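L-glyceraldehyde 3-phosphate reductase (Clostridium beijerinckii, PDB 6HG6) reduces aldehydes, furfural among them, using NADPH, as a TIM-barrel aldo-keto reductase of the shaker potassium channel beta subunit family. Local coordinates at residues 19-24 / 162-167; 23-28 / 91-96; 132-137 / 189-194; 206-211 / 217-222. All coordinates share one frame; numbering follows the deposited sequence.

All four interactions bear on one eight-stranded parallel barrel. Interactions 1 and 2 share L23 and lie with their centres about 9 Å apart, where the loop and strand that precede the first barrel strand lie against the starts of strands 162-168 and 93-98. Interaction 3 sits about 7 Å from interaction 1, centre to centre, and crosses the barrel interior up to Q193, which borders the nicotinamide of NADPH. Interaction 4, about 12 Å from interaction 3 between centres, joins strand 218-222 to a helix outside it; the strand's end brings F222 to the same cofactor. V190 O and N192 O probably accept from G218 N and I220 N (2.8 Å each), linking interactions 3 and 4.

Interaction 1: residues 19-24 / 162-167; sequences GESGLK and ALYAGI
L23 lies over one face of the Y164 ring, and the two side chains slide past each other in opposite directions. CD2 of L23 is 3.9 Å from the centroid of the Y164 ring and 19° off its normal, a CH-pi contact in which the methyl is displaced toward the rim near CD1 and CE1. The other methyl continues along that side of the ring, with L23 CD1 3.7 Å from Y164 CE1. Because the chains run past one another, the base of the leucine meets the end of the tyrosine: L23 CB stands 3.6 Å from Y164 OH. The tyrosine reaches this place with CG anti to its carbonyl carbon (chi1 -62°), and a long flat side chain suits the task, since the CA atoms of L23 and Y164 are 9.4 Å apart.

S21 touches the ring more lightly and at a slant, its OG 4.1 Å from Y164 CE2. The hydroxyl also serves within its own loop, where L23 N donates to S21 OG at 2.9 Å in a nearly straight bond (167°). This is an ST turn, and it sets the backbone from which the leucine extends.

The loop belongs to the hairpin of strands 15-17 and 24-26, which covers the N-terminal end of the barrel as in other aldo-keto reductases. Y164 lies at a corner of strand 162-168, bonded through its backbone to D133 and F135 of strand 132-137, while S21 and Y164 both pack on V190 of strand 189-195.

Interaction 2: residues 23-28 / 91-96; sequences LKLPMI and ELLIST
L93, the first residue of barrel strand 93-98, meets L23 and L25 of the N-terminal hairpin that covers the bottom of this TIM barrel. It is the side chain on which the contact turns. Its CG is anti to the carbonyl carbon and the chain beyond is extended (chi1 -64°, chi2 -178°), which sends CD1 out between the two hairpin leucines. L25 has a similar conformation, yet starts from a strand running another way, and so crosses L93 at about a right angle. L23 differs: its CG is anti to the backbone N (chi1 -174°), and it approaches L93 tip to tip, L23 CD1 lying 3.9 Å from both L93 CD1 and L93 CD2.

Branched, flexible leucines suit this layer because their methyls can meet between a hairpin and a barrel strand that share no sheet. Backbone bonds hold each side separately: L25 pairs with S16 in the hairpin, and L93 with T58 and F60, at and just before strand 59-61. K24 sends its side chain away from L93 and contributes its carbonyl instead, K24 O lying 3.7 Å from L93 CD1. The same methyl makes the tightest touch, closer than usual for two carbons, with L93 CD1 3.5 Å from L25 CD2.

Interaction 3: residues 132-137 / 189-194; sequences VDIFYH and FVINQN. With NDP (NADPH dihydro-nicotinamide-adenine-dinucleotide phosphate), chain B.
Q193 and I191 of strand 189-195 face Y136 and I134 across the inside of the TIM barrel. The two strands are not neighbours, strand 162-168 lying between them; their short segments approach to 8.7 Å at 52°, so side chains and a water bridge the gap.

Q193 can be followed outward. Its CB lies 3.7 Å from Y136 CE2, with the glutamine crossing the tyrosine at about a right angle. CG, anti to the backbone N (chi1 179°), starts an extended chain toward the cofactor and comes 3.9 Å from O7N of NADPH. At CD the amide divides the two environments. NE2 turns to the nicotinamide, 3.0 Å from the carboxamide O7N of NADPH, whereas OE1 turns to the barrel interior on the Y136 side. The amide plane stands 72° from the tyrosine ring. A glutamine fits here because it is long enough to span this distance and carries different polar atoms for the two sides; S168 and D61 hydrogen-bond the cofactor.

Beneath, I191 turns CG2 into the interior, 3.7 Å from I134 CG2 and also touching Y136. That I134 methyl, CG2, lies 3.6 Å above one face of the Y136 ring, offset toward the rim. The buried polar atoms are joined by one water, 2.6 Å from Y136 OH and donating to Q193 OE1 at 3.1 Å.

Interaction 4: residues 206-211 / 217-222; sequences NGLKRA and KGIIAF. With NDP (NADPH dihydro-nicotinamide-adenine-dinucleotide phosphate), chain B; EDO (1,2-ethanediol), chain H.
I219 pushes its terminal methyl against the first turn of the helix formed by 208-214. CD1 of I219 lies 3.9 Å from K209 CA and 4.0 Å from K209 CG, and reaches L208 CD1 at 4.2 Å. With CG1 anti to the carbonyl carbon (chi1 -55°) and chi2 at 169°, the isoleucine runs out straight and puts CD1 at the helix. K209 crosses it at about a right angle, giving the contact its backbone and the start of its aliphatic chain; the amine continues away to a salt bridge with D289 and a hydrogen bond with Y196 OH. A lysine therefore serves two surroundings, apolar near the backbone and charged at its end.

The next shell fixes where the helix starts. L208 N donates to N206 OD1 at 3.0 Å, from above the carbonyl plane, in an Asx turn that a short amide side chain makes readily. G207 occupies the N-cap with a positive phi easily adopted by glycine, and its carbonyl accepts from A211 N in the first helical turn. A 1,2-ethanediol, probably from the crystallisation liquor, takes a weak bond from G207 N. L208 and A211 also pack on M175 of helix 172-184.

Along strand 218-222, I219 faces the helix layer, while F222 at the strand's end lies in the cofactor pocket. C3N of NADPH sits 3.1 Å above the F222 ring plane, over its centre. Helix packed outside a barrel strand, with an aromatic face against the nicotinamide at that strand's C-terminal end, is the pattern of the aldo-keto reductase TIM barrel.

Interaction 1: residues 19-24 / 162-167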
# COMPACT_ATOMS: atom_id res chain seq x y z
N GLY A 19 12.48 -5.48 3.02
CA GLY A 19 13.73 -5.99 2.46
C GLY A 19 14.78 -6.13 3.57
O GLY A 19 14.48 -6.79 4.57
N GLU A 20 15.94 -5.49 3.42
CA GLU A 20 17.07 -5.66 4.38
C GLU A 20 16.87 -4.76 5.61
O GLU A 20 17.45 -5.06 6.64
CB GLU A 20 18.37 -5.45 3.61
CG GLU A 20 18.62 -6.65 2.69
CD GLU A 20 19.83 -6.64 1.76
OE1 GLU A 20 20.35 -5.55 1.47
OE2 GLU A 20 20.26 -7.76 1.31
N SER A 21 16.00 -3.78 5.55
CA SER A 21 15.80 -2.75 6.60
C SER A 21 15.25 -3.31 7.92
O SER A 21 14.48 -4.31 7.93
CB SER A 21 14.89 -1.69 6.05
OG SER A 21 14.55 -0.75 7.04
N GLY A 22 15.54 -2.59 9.01
CA GLY A 22 14.95 -2.87 10.32
C GLY A 22 13.53 -2.31 10.41
O GLY A 22 12.86 -2.58 11.40
N LEU A 23 13.09 -1.56 9.39
CA LEU A 23 11.71 -1.04 9.35
C LEU A 23 10.79 -2.23 9.04
O LEU A 23 10.94 -2.83 7.97
CB LEU A 23 11.61 0.04 8.30
CG LEU A 23 10.24 0.72 8.30
CD1 LEU A 23 10.10 1.50 9.61
CD2 LEU A 23 10.01 1.62 7.09
N LYS A 24 9.83 -2.50 9.90
CA LYS A 24 8.89 -3.60 9.67
C LYS A 24 7.51 -3.05 9.37
O LYS A 24 7.07 -2.07 10.01
CB LYS A 24 8.86 -4.53 10.86
CG LYS A 24 10.18 -5.19 11.18
CD LYS A 24 9.95 -6.24 12.25
CE LYS A 24 11.22 -6.93 12.63
NZ LYS A 24 10.98 -8.05 13.55
N ALA A 162 10.71 13.46 6.13
CA ALA A 162 10.43 12.05 5.84
C ALA A 162 11.51 11.21 6.49
O ALA A 162 12.65 11.64 6.49
CB ALA A 162 10.39 11.77 4.34
N LEU A 163 11.16 10.07 7.08
CA LEU A 163 12.22 9.20 7.66
C LEU A 163 12.87 8.37 6.56
O LEU A 163 14.07 8.18 6.61
CB LEU A 163 11.62 8.29 8.73
CG LEU A 163 11.10 9.04 9.94
CD1 LEU A 163 10.62 8.09 11.03
CD2 LEU A 163 12.18 9.93 10.50
N TYR A 164 12.06 7.87 5.64
CA TYR A 164 12.51 6.98 4.56
C TYR A 164 11.89 7.38 3.24
O TYR A 164 10.77 7.93 3.24
CB TYR A 164 12.05 5.56 4.85
CG TYR A 164 12.58 4.90 6.10
CD1 TYR A 164 11.85 4.96 7.26
CD2 TYR A 164 13.69 4.06 6.10
CE1 TYR A 164 12.25 4.31 8.42
CE2 TYR A 164 14.10 3.37 7.25
CZ TYR A 164 13.33 3.46 8.40
OH TYR A 164 13.67 2.79 9.53
N ALA A 165 12.62 7.13 2.15
CA ALA A 165 12.08 7.28 0.78
C ALA A 165 11.51 5.95 0.30
O ALA A 165 11.97 4.85 0.67
CB ALA A 165 13.17 7.75 -0.17
N GLY A 166 10.49 6.06 -0.53
CA GLY A 166 9.92 4.93 -1.27
C GLY A 166 9.67 5.36 -2.70
O GLY A 166 9.63 6.59 -2.98
N ILE A 167 9.42 4.39 -3.59
CA ILE A 167 8.98 4.68 -4.97
C ILE A 167 7.80 3.77 -5.26
O ILE A 167 7.65 2.71 -4.60
CB ILE A 167 10.10 4.59 -6.01
CG1 ILE A 167 10.62 3.16 -6.17
CG2 ILE A 167 11.21 5.60 -5.69
CD1 ILE A 167 11.76 3.03 -7.14

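Interaction 2: residues 23-28 / 91-96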
# COMPACT_ATOMS: atom_id res chain seq x y z
N LEU A 23 13.09 -1.56 9.39
CA LEU A 23 11.71 -1.04 9.35
C LEU A 23 10.79 -2.23 9.04
O LEU A 23 10.94 -2.83 7.97
CB LEU A 23 11.61 0.04 8.30
CG LEU A 23 10.24 0.72 8.30
CD1 LEU A 23 10.10 1.50 9.61
CD2 LEU A 23 10.01 1.62 7.09
N LYS A 24 9.83 -2.50 9.90
CA LYS A 24 8.89 -3.60 9.67
C LYS A 24 7.51 -3.05 9.37
O LYS A 24 7.07 -2.07 10.01
CB LYS A 24 8.86 -4.53 10.86
CG LYS A 24 10.18 -5.19 11.18
CD LYS A 24 9.95 -6.24 12.25
CE LYS A 24 11.22 -6.93 12.63
NZ LYS A 24 10.98 -8.05 13.55
N LEU A 25 6.87 -3.65 8.36
CA LEU A 25 5.48 -3.34 8.05
C LEU A 25 4.64 -4.48 8.62
O LEU A 25 5.06 -5.63 8.66
CB LEU A 25 5.25 -3.28 6.54
CG LEU A 25 6.09 -2.30 5.73
CD1 LEU A 25 5.61 -2.25 4.29
CD2 LEU A 25 6.05 -0.93 6.36
N PRO A 26 3.38 -4.20 9.02
CA PRO A 26 2.43 -5.27 9.31
C PRO A 26 2.22 -6.00 7.97
O PRO A 26 2.25 -5.35 6.92
CB PRO A 26 1.13 -4.53 9.66
CG PRO A 26 1.25 -3.22 8.87
CD PRO A 26 2.73 -2.88 8.98
N MET A 27 1.94 -7.29 8.00
CA MET A 27 1.73 -8.04 6.74
C MET A 27 0.47 -7.53 6.04
O MET A 27 0.42 -7.65 4.82
CB MET A 27 1.65 -9.54 6.99
CG MET A 27 3.00 -10.10 7.30
SD MET A 27 2.90 -11.92 7.43
CE MET A 27 2.64 -12.40 5.74
N ILE A 28 -0.45 -6.94 6.79
CA ILE A 28 -1.62 -6.19 6.25
C ILE A 28 -1.44 -4.72 6.61
O ILE A 28 -1.36 -4.44 7.79
CB ILE A 28 -2.99 -6.70 6.78
CG1 ILE A 28 -3.20 -8.20 6.58
CG2 ILE A 28 -4.11 -5.92 6.12
CD1 ILE A 28 -3.04 -8.60 5.16
N GLU A 91 3.90 4.77 17.17
CA GLU A 91 3.57 3.37 16.87
C GLU A 91 3.04 3.26 15.44
O GLU A 91 2.68 2.12 15.07
CB GLU A 91 2.55 2.87 17.87
CG GLU A 91 3.15 2.56 19.21
CD GLU A 91 2.11 2.23 20.26
OE1 GLU A 91 1.46 1.19 20.13
OE2 GLU A 91 1.94 3.07 21.17
N LEU A 92 2.94 4.36 14.69
CA LEU A 92 2.33 4.29 13.35
C LEU A 92 3.37 4.57 12.28
O LEU A 92 4.25 5.37 12.51
CB LEU A 92 1.20 5.30 13.22
CG LEU A 92 0.04 5.10 14.18
CD1 LEU A 92 -0.98 6.21 14.01
CD2 LEU A 92 -0.60 3.75 14.01
N LEU A 93 3.23 3.95 11.13
CA LEU A 93 3.96 4.36 9.93
C LEU A 93 2.95 5.02 9.02
O LEU A 93 1.92 4.38 8.63
CB LEU A 93 4.62 3.22 9.16
CG LEU A 93 5.69 2.46 9.87
CD1 LEU A 93 6.26 1.41 8.91
CD2 LEU A 93 6.75 3.38 10.43
N ILE A 94 3.19 6.28 8.73
CA ILE A 94 2.32 7.07 7.86
C ILE A 94 3.09 7.41 6.60
O ILE A 94 4.23 7.89 6.68
CB ILE A 94 1.84 8.32 8.60
CG1 ILE A 94 1.14 7.95 9.91
CG2 ILE A 94 0.98 9.14 7.65
CD1 ILE A 94 0.97 9.12 10.86
N SER A 95 2.51 7.14 5.46
CA SER A 95 3.15 7.49 4.18
C SER A 95 2.35 8.59 3.48
O SER A 95 1.13 8.74 3.70
CB SER A 95 3.26 6.31 3.28
OG SER A 95 1.93 5.85 2.97
N THR A 96 3.02 9.28 2.58
CA THR A 96 2.30 10.03 1.54
C THR A 96 3.17 9.99 0.28
O THR A 96 4.26 9.37 0.29
CB THR A 96 1.88 11.44 1.97
OG1 THR A 96 0.91 11.82 0.98
CG2 THR A 96 3.05 12.40 2.04

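Interaction 3: residues 132-137 / 189-194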
# COMPACT_ATOMS: atom_id res chain seq x y z
N VAL A 132 6.47 12.51 7.62
CA VAL A 132 5.88 11.21 7.29
C VAL A 132 6.98 10.14 7.47
O VAL A 132 8.20 10.44 7.39
CB VAL A 132 5.30 11.15 5.88
CG1 VAL A 132 4.06 12.03 5.78
CG2 VAL A 132 6.33 11.47 4.79
N ASP A 133 6.58 8.92 7.71
CA ASP A 133 7.57 7.82 7.87
C ASP A 133 8.15 7.48 6.51
O ASP A 133 9.36 7.21 6.46
CB ASP A 133 6.93 6.62 8.55
CG ASP A 133 6.46 7.05 9.93
OD1 ASP A 133 7.28 7.09 10.86
OD2 ASP A 133 5.26 7.41 10.05
N ILE A 134 7.30 7.42 5.48
CA ILE A 134 7.71 7.06 4.11
C ILE A 134 7.17 8.13 3.19
O ILE A 134 5.94 8.36 3.17
CB ILE A 134 7.26 5.64 3.70
CG1 ILE A 134 7.67 4.59 4.74
CG2 ILE A 134 7.83 5.36 2.32
CD1 ILE A 134 6.95 3.25 4.55
N PHE A 135 8.03 8.65 2.36
CA PHE A 135 7.59 9.59 1.30
C PHE A 135 7.94 8.98 -0.05
O PHE A 135 9.09 8.69 -0.31
CB PHE A 135 8.23 10.96 1.51
CG PHE A 135 7.80 11.97 0.48
CD1 PHE A 135 6.48 12.19 0.20
CD2 PHE A 135 8.74 12.75 -0.16
CE1 PHE A 135 6.09 13.16 -0.71
CE2 PHE A 135 8.35 13.75 -1.04
CZ PHE A 135 7.03 13.94 -1.33
N TYR A 136 6.94 8.84 -0.90
CA TYR A 136 7.10 8.16 -2.19
C TYR A 136 7.03 9.09 -3.39
O TYR A 136 6.20 10.01 -3.39
CB TYR A 136 5.90 7.26 -2.45
CG TYR A 136 5.82 6.00 -1.63
CD1 TYR A 136 5.11 5.95 -0.45
CD2 TYR A 136 6.32 4.82 -2.14
CE1 TYR A 136 4.91 4.76 0.23
CE2 TYR A 136 6.18 3.63 -1.46
CZ TYR A 136 5.45 3.60 -0.29
OH TYR A 136 5.29 2.42 0.37
N HIS A 137 7.86 8.80 -4.38
CA HIS A 137 7.61 9.25 -5.77
C HIS A 137 6.51 8.29 -6.27
O HIS A 137 6.71 7.08 -6.26
CB HIS A 137 8.86 9.29 -6.62
CG HIS A 137 8.61 9.94 -7.95
ND1 HIS A 137 9.28 9.59 -9.10
CD2 HIS A 137 7.73 10.92 -8.29
CE1 HIS A 137 8.88 10.33 -10.11
NE2 HIS A 137 7.91 11.17 -9.65
N PHE A 189 16.19 4.25 1.48
CA PHE A 189 15.23 3.89 0.43
C PHE A 189 14.89 2.43 0.70
O PHE A 189 15.79 1.61 0.58
CB PHE A 189 15.84 4.12 -0.96
CG PHE A 189 15.05 3.46 -2.05
CD1 PHE A 189 13.67 3.47 -2.03
CD2 PHE A 189 15.66 2.82 -3.11
CE1 PHE A 189 12.92 2.78 -2.99
CE2 PHE A 189 14.93 2.18 -4.10
CZ PHE A 189 13.56 2.14 -4.03
N VAL A 190 13.68 2.13 1.11
CA VAL A 190 13.44 0.76 1.62
C VAL A 190 12.23 0.10 0.99
O VAL A 190 12.02 -1.11 1.32
CB VAL A 190 13.30 0.79 3.16
CG1 VAL A 190 14.56 1.31 3.84
CG2 VAL A 190 12.06 1.55 3.56
N ILE A 191 11.44 0.80 0.20
CA ILE A 191 10.11 0.23 -0.16
C ILE A 191 9.67 0.63 -1.56
O ILE A 191 9.76 1.80 -1.95
CB ILE A 191 9.06 0.62 0.91
CG1 ILE A 191 7.74 -0.17 0.80
CG2 ILE A 191 8.79 2.11 0.88
CD1 ILE A 191 7.89 -1.63 1.01
N ASN A 192 9.14 -0.36 -2.28
CA ASN A 192 8.42 -0.18 -3.56
C ASN A 192 6.94 -0.45 -3.30
O ASN A 192 6.64 -1.46 -2.64
CB ASN A 192 8.89 -1.18 -4.59
CG ASN A 192 10.29 -0.93 -5.02
OD1 ASN A 192 10.47 -0.13 -5.92
ND2 ASN A 192 11.25 -1.64 -4.41
N GLN A 193 6.06 0.37 -3.84
CA GLN A 193 4.60 0.14 -3.78
C GLN A 193 4.11 -0.10 -5.20
O GLN A 193 4.23 0.79 -6.04
CB GLN A 193 3.86 1.28 -3.10
CG GLN A 193 2.37 1.04 -3.06
CD GLN A 193 1.67 2.02 -2.15
OE1 GLN A 193 2.16 2.35 -1.06
NE2 GLN A 193 0.55 2.49 -2.62
N ASN A 194 3.58 -1.28 -5.45
CA ASN A 194 3.18 -1.72 -6.80
C ASN A 194 1.87 -2.51 -6.77
O ASN A 194 1.58 -3.20 -5.79
CB ASN A 194 4.28 -2.52 -7.51
CG ASN A 194 5.54 -1.74 -7.80
OD1 ASN A 194 6.28 -1.44 -6.87
ND2 ASN A 194 5.76 -1.40 -9.07
PA NDP B . -8.21 -3.84 -2.33
O1A NDP B . -7.84 -4.48 -3.63
O2A NDP B . -7.90 -4.42 -0.99
O5B NDP B . -9.75 -3.39 -2.37
C5B NDP B . -10.33 -2.75 -1.20
C4B NDP B . -11.84 -2.79 -1.31
O4B NDP B . -12.24 -4.17 -1.49
C3B NDP B . -12.63 -2.29 -0.10
O3B NDP B . -12.89 -0.89 -0.13
C2B NDP B . -13.92 -3.09 -0.24
O2B NDP B . -14.70 -2.46 -1.25
C1B NDP B . -13.41 -4.44 -0.74
N9A NDP B . -13.04 -5.40 0.29
C8A NDP B . -12.01 -5.32 1.19
N7A NDP B . -11.90 -6.37 1.96
C5A NDP B . -12.92 -7.21 1.54
C6A NDP B . -13.33 -8.49 1.96
N6A NDP B . -12.74 -9.17 2.94
N1A NDP B . -14.39 -9.06 1.32
C2A NDP B . -14.98 -8.37 0.33
N3A NDP B . -14.68 -7.16 -0.15
C4A NDP B . -13.63 -6.63 0.50
O3 NDP B . -7.45 -2.41 -2.27
PN NDP B . -7.61 -1.00 -3.01
O1N NDP B . -8.66 -0.24 -2.28
O2N NDP B . -7.71 -1.17 -4.50
O5D NDP B . -6.17 -0.35 -2.69
C5D NDP B . -5.68 -0.46 -1.32
C4D NDP B . -4.71 0.67 -1.06
O4D NDP B . -3.60 0.56 -1.97
C3D NDP B . -5.22 2.09 -1.31
O3D NDP B . -6.04 2.52 -0.24
C2D NDP B . -3.89 2.83 -1.43
O2D NDP B . -3.35 3.08 -0.15
C1D NDP B . -3.02 1.84 -2.19
N1N NDP B . -2.99 2.11 -3.65
C2N NDP B . -1.84 2.57 -4.24
C3N NDP B . -1.82 3.10 -5.50
C7N NDP B . -0.51 3.60 -6.06
O7N NDP B . 0.51 3.64 -5.36
N7N NDP B . -0.52 4.01 -7.33
C4N NDP B . -3.12 3.15 -6.25
C5N NDP B . -4.24 2.44 -5.61
C6N NDP B . -4.12 1.90 -4.42
P2B NDP B . -16.31 -2.55 -1.10
O1X NDP B . -16.77 -2.69 0.33
O2X NDP B . -16.81 -1.26 -1.74
O3X NDP B . -16.63 -3.78 -1.94
O HOH W 1 3.16 2.53 1.86

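Interaction 4: residues 206-211 / 217-222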
# COMPACT_ATOMS: atom_id res chain seq x y z
N ASN A 206 7.88 -7.26 -15.35
CA ASN A 206 8.60 -5.99 -15.65
C ASN A 206 9.88 -5.88 -14.80
O ASN A 206 10.44 -4.81 -14.73
CB ASN A 206 7.70 -4.78 -15.43
CG ASN A 206 7.41 -4.51 -13.98
OD1 ASN A 206 7.85 -5.27 -13.12
ND2 ASN A 206 6.70 -3.43 -13.70
N GLY A 207 10.27 -6.96 -14.12
CA GLY A 207 11.51 -7.04 -13.33
C GLY A 207 11.40 -6.49 -11.93
O GLY A 207 12.38 -6.69 -11.20
N LEU A 208 10.29 -5.89 -11.52
CA LEU A 208 10.21 -5.19 -10.21
C LEU A 208 10.34 -6.20 -9.08
O LEU A 208 11.16 -5.94 -8.13
CB LEU A 208 8.95 -4.33 -10.12
CG LEU A 208 8.83 -3.44 -8.87
CD1 LEU A 208 8.43 -4.27 -7.67
CD2 LEU A 208 10.12 -2.65 -8.60
N LYS A 209 9.58 -7.28 -9.10
CA LYS A 209 9.61 -8.22 -7.95
C LYS A 209 11.02 -8.79 -7.76
O LYS A 209 11.50 -8.77 -6.59
CB LYS A 209 8.56 -9.30 -8.13
CG LYS A 209 8.21 -10.08 -6.87
CD LYS A 209 7.11 -11.09 -7.18
CE LYS A 209 6.80 -11.98 -6.00
NZ LYS A 209 5.98 -13.16 -6.34
N ARG A 210 11.68 -9.19 -8.83
CA ARG A 210 13.05 -9.74 -8.78
C ARG A 210 14.07 -8.64 -8.41
O ARG A 210 14.95 -8.95 -7.62
CB ARG A 210 13.40 -10.40 -10.11
CG ARG A 210 14.84 -10.87 -10.23
CD ARG A 210 14.97 -11.58 -11.57
NE ARG A 210 16.32 -11.68 -12.14
CZ ARG A 210 17.01 -12.81 -12.40
NH1 ARG A 210 16.54 -14.02 -12.12
NH2 ARG A 210 18.21 -12.71 -12.95
N ALA A 211 13.98 -7.44 -8.97
CA ALA A 211 14.95 -6.35 -8.68
C ALA A 211 14.82 -5.96 -7.20
O ALA A 211 15.85 -5.74 -6.58
CB ALA A 211 14.73 -5.15 -9.58
N LYS A 217 15.13 -4.38 -1.24
CA LYS A 217 14.03 -3.42 -1.07
C LYS A 217 12.72 -4.16 -0.81
O LYS A 217 12.49 -5.24 -1.40
CB LYS A 217 13.88 -2.55 -2.31
CG LYS A 217 15.17 -1.95 -2.81
CD LYS A 217 15.81 -1.01 -1.77
CE LYS A 217 17.13 -0.46 -2.28
NZ LYS A 217 17.73 0.46 -1.30
N GLY A 218 11.91 -3.60 0.07
CA GLY A 218 10.59 -4.16 0.34
C GLY A 218 9.64 -3.91 -0.82
O GLY A 218 9.94 -3.09 -1.73
N ILE A 219 8.54 -4.65 -0.79
CA ILE A 219 7.42 -4.44 -1.73
C ILE A 219 6.15 -4.38 -0.91
O ILE A 219 5.89 -5.28 -0.13
CB ILE A 219 7.30 -5.54 -2.78
CG1 ILE A 219 8.61 -5.73 -3.55
CG2 ILE A 219 6.10 -5.22 -3.70
CD1 ILE A 219 8.67 -6.94 -4.40
N ILE A 220 5.31 -3.41 -1.18
CA ILE A 220 3.95 -3.38 -0.58
C ILE A 220 3.02 -3.43 -1.79
O ILE A 220 3.15 -2.62 -2.71
CB ILE A 220 3.75 -2.21 0.42
CG1 ILE A 220 2.33 -2.24 0.97
CG2 ILE A 220 4.07 -0.83 -0.16
CD1 ILE A 220 2.10 -1.24 2.10
N ALA A 221 2.19 -4.46 -1.85
CA ALA A 221 1.32 -4.75 -3.00
C ALA A 221 -0.01 -4.05 -2.82
O ALA A 221 -0.65 -4.25 -1.79
CB ALA A 221 1.13 -6.23 -3.09
N PHE A 222 -0.47 -3.32 -3.82
CA PHE A 222 -1.82 -2.74 -3.72
C PHE A 222 -2.76 -3.33 -4.75
O PHE A 222 -2.32 -4.03 -5.71
CB PHE A 222 -1.73 -1.24 -3.75
CG PHE A 222 -1.37 -0.63 -5.06
CD1 PHE A 222 -2.35 -0.33 -5.99
CD2 PHE A 222 -0.07 -0.20 -5.29
CE1 PHE A 222 -2.01 0.32 -7.17
CE2 PHE A 222 0.25 0.48 -6.46
CZ PHE A 222 -0.71 0.72 -7.41
PA NDP B . -8.21 -3.84 -2.33
O1A NDP B . -7.84 -4.48 -3.63
O2A NDP B . -7.90 -4.42 -0.99
O5B NDP B . -9.75 -3.39 -2.37
C5B NDP B . -10.33 -2.75 -1.20
C4B NDP B . -11.84 -2.79 -1.31
O4B NDP B . -12.24 -4.17 -1.49
C3B NDP B . -12.63 -2.29 -0.10
O3B NDP B . -12.89 -0.89 -0.13
C2B NDP B . -13.92 -3.09 -0.24
O2B NDP B . -14.70 -2.46 -1.25
C1B NDP B . -13.41 -4.44 -0.74
N9A NDP B . -13.04 -5.40 0.29
C8A NDP B . -12.01 -5.32 1.19
N7A NDP B . -11.90 -6.37 1.96
C5A NDP B . -12.92 -7.21 1.54
C6A NDP B . -13.33 -8.49 1.96
N6A NDP B . -12.74 -9.17 2.94
N1A NDP B . -14.39 -9.06 1.32
C2A NDP B . -14.98 -8.37 0.33
N3A NDP B . -14.68 -7.16 -0.15
C4A NDP B . -13.63 -6.63 0.50
O3 NDP B . -7.45 -2.41 -2.27
PN NDP B . -7.61 -1.00 -3.01
O1N NDP B . -8.66 -0.24 -2.28
O2N NDP B . -7.71 -1.17 -4.50
O5D NDP B . -6.17 -0.35 -2.69
C5D NDP B . -5.68 -0.46 -1.32
C4D NDP B . -4.71 0.67 -1.06
O4D NDP B . -3.60 0.56 -1.97
C3D NDP B . -5.22 2.09 -1.31
O3D NDP B . -6.04 2.52 -0.24
C2D NDP B . -3.89 2.83 -1.43
O2D NDP B . -3.35 3.08 -0.15
C1D NDP B . -3.02 1.84 -2.19
N1N NDP B . -2.99 2.11 -3.65
C2N NDP B . -1.84 2.57 -4.24
C3N NDP B . -1.82 3.10 -5.50
C7N NDP B . -0.51 3.60 -6.06
O7N NDP B . 0.51 3.64 -5.36
N7N NDP B . -0.52 4.01 -7.33
C4N NDP B . -3.12 3.15 -6.25
C5N NDP B . -4.24 2.44 -5.61
C6N NDP B . -4.12 1.90 -4.42
P2B NDP B . -16.31 -2.55 -1.10
O1X NDP B . -16.77 -2.69 0.33
O2X NDP B . -16.81 -1.26 -1.74
O3X NDP B . -16.63 -3.78 -1.94
C1 EDO H . 12.50 -10.62 -14.14
O1 EDO H . 13.73 -9.91 -14.15
C2 EDO H . 11.52 -10.09 -15.12
O2 EDO H . 10.22 -9.92 -14.57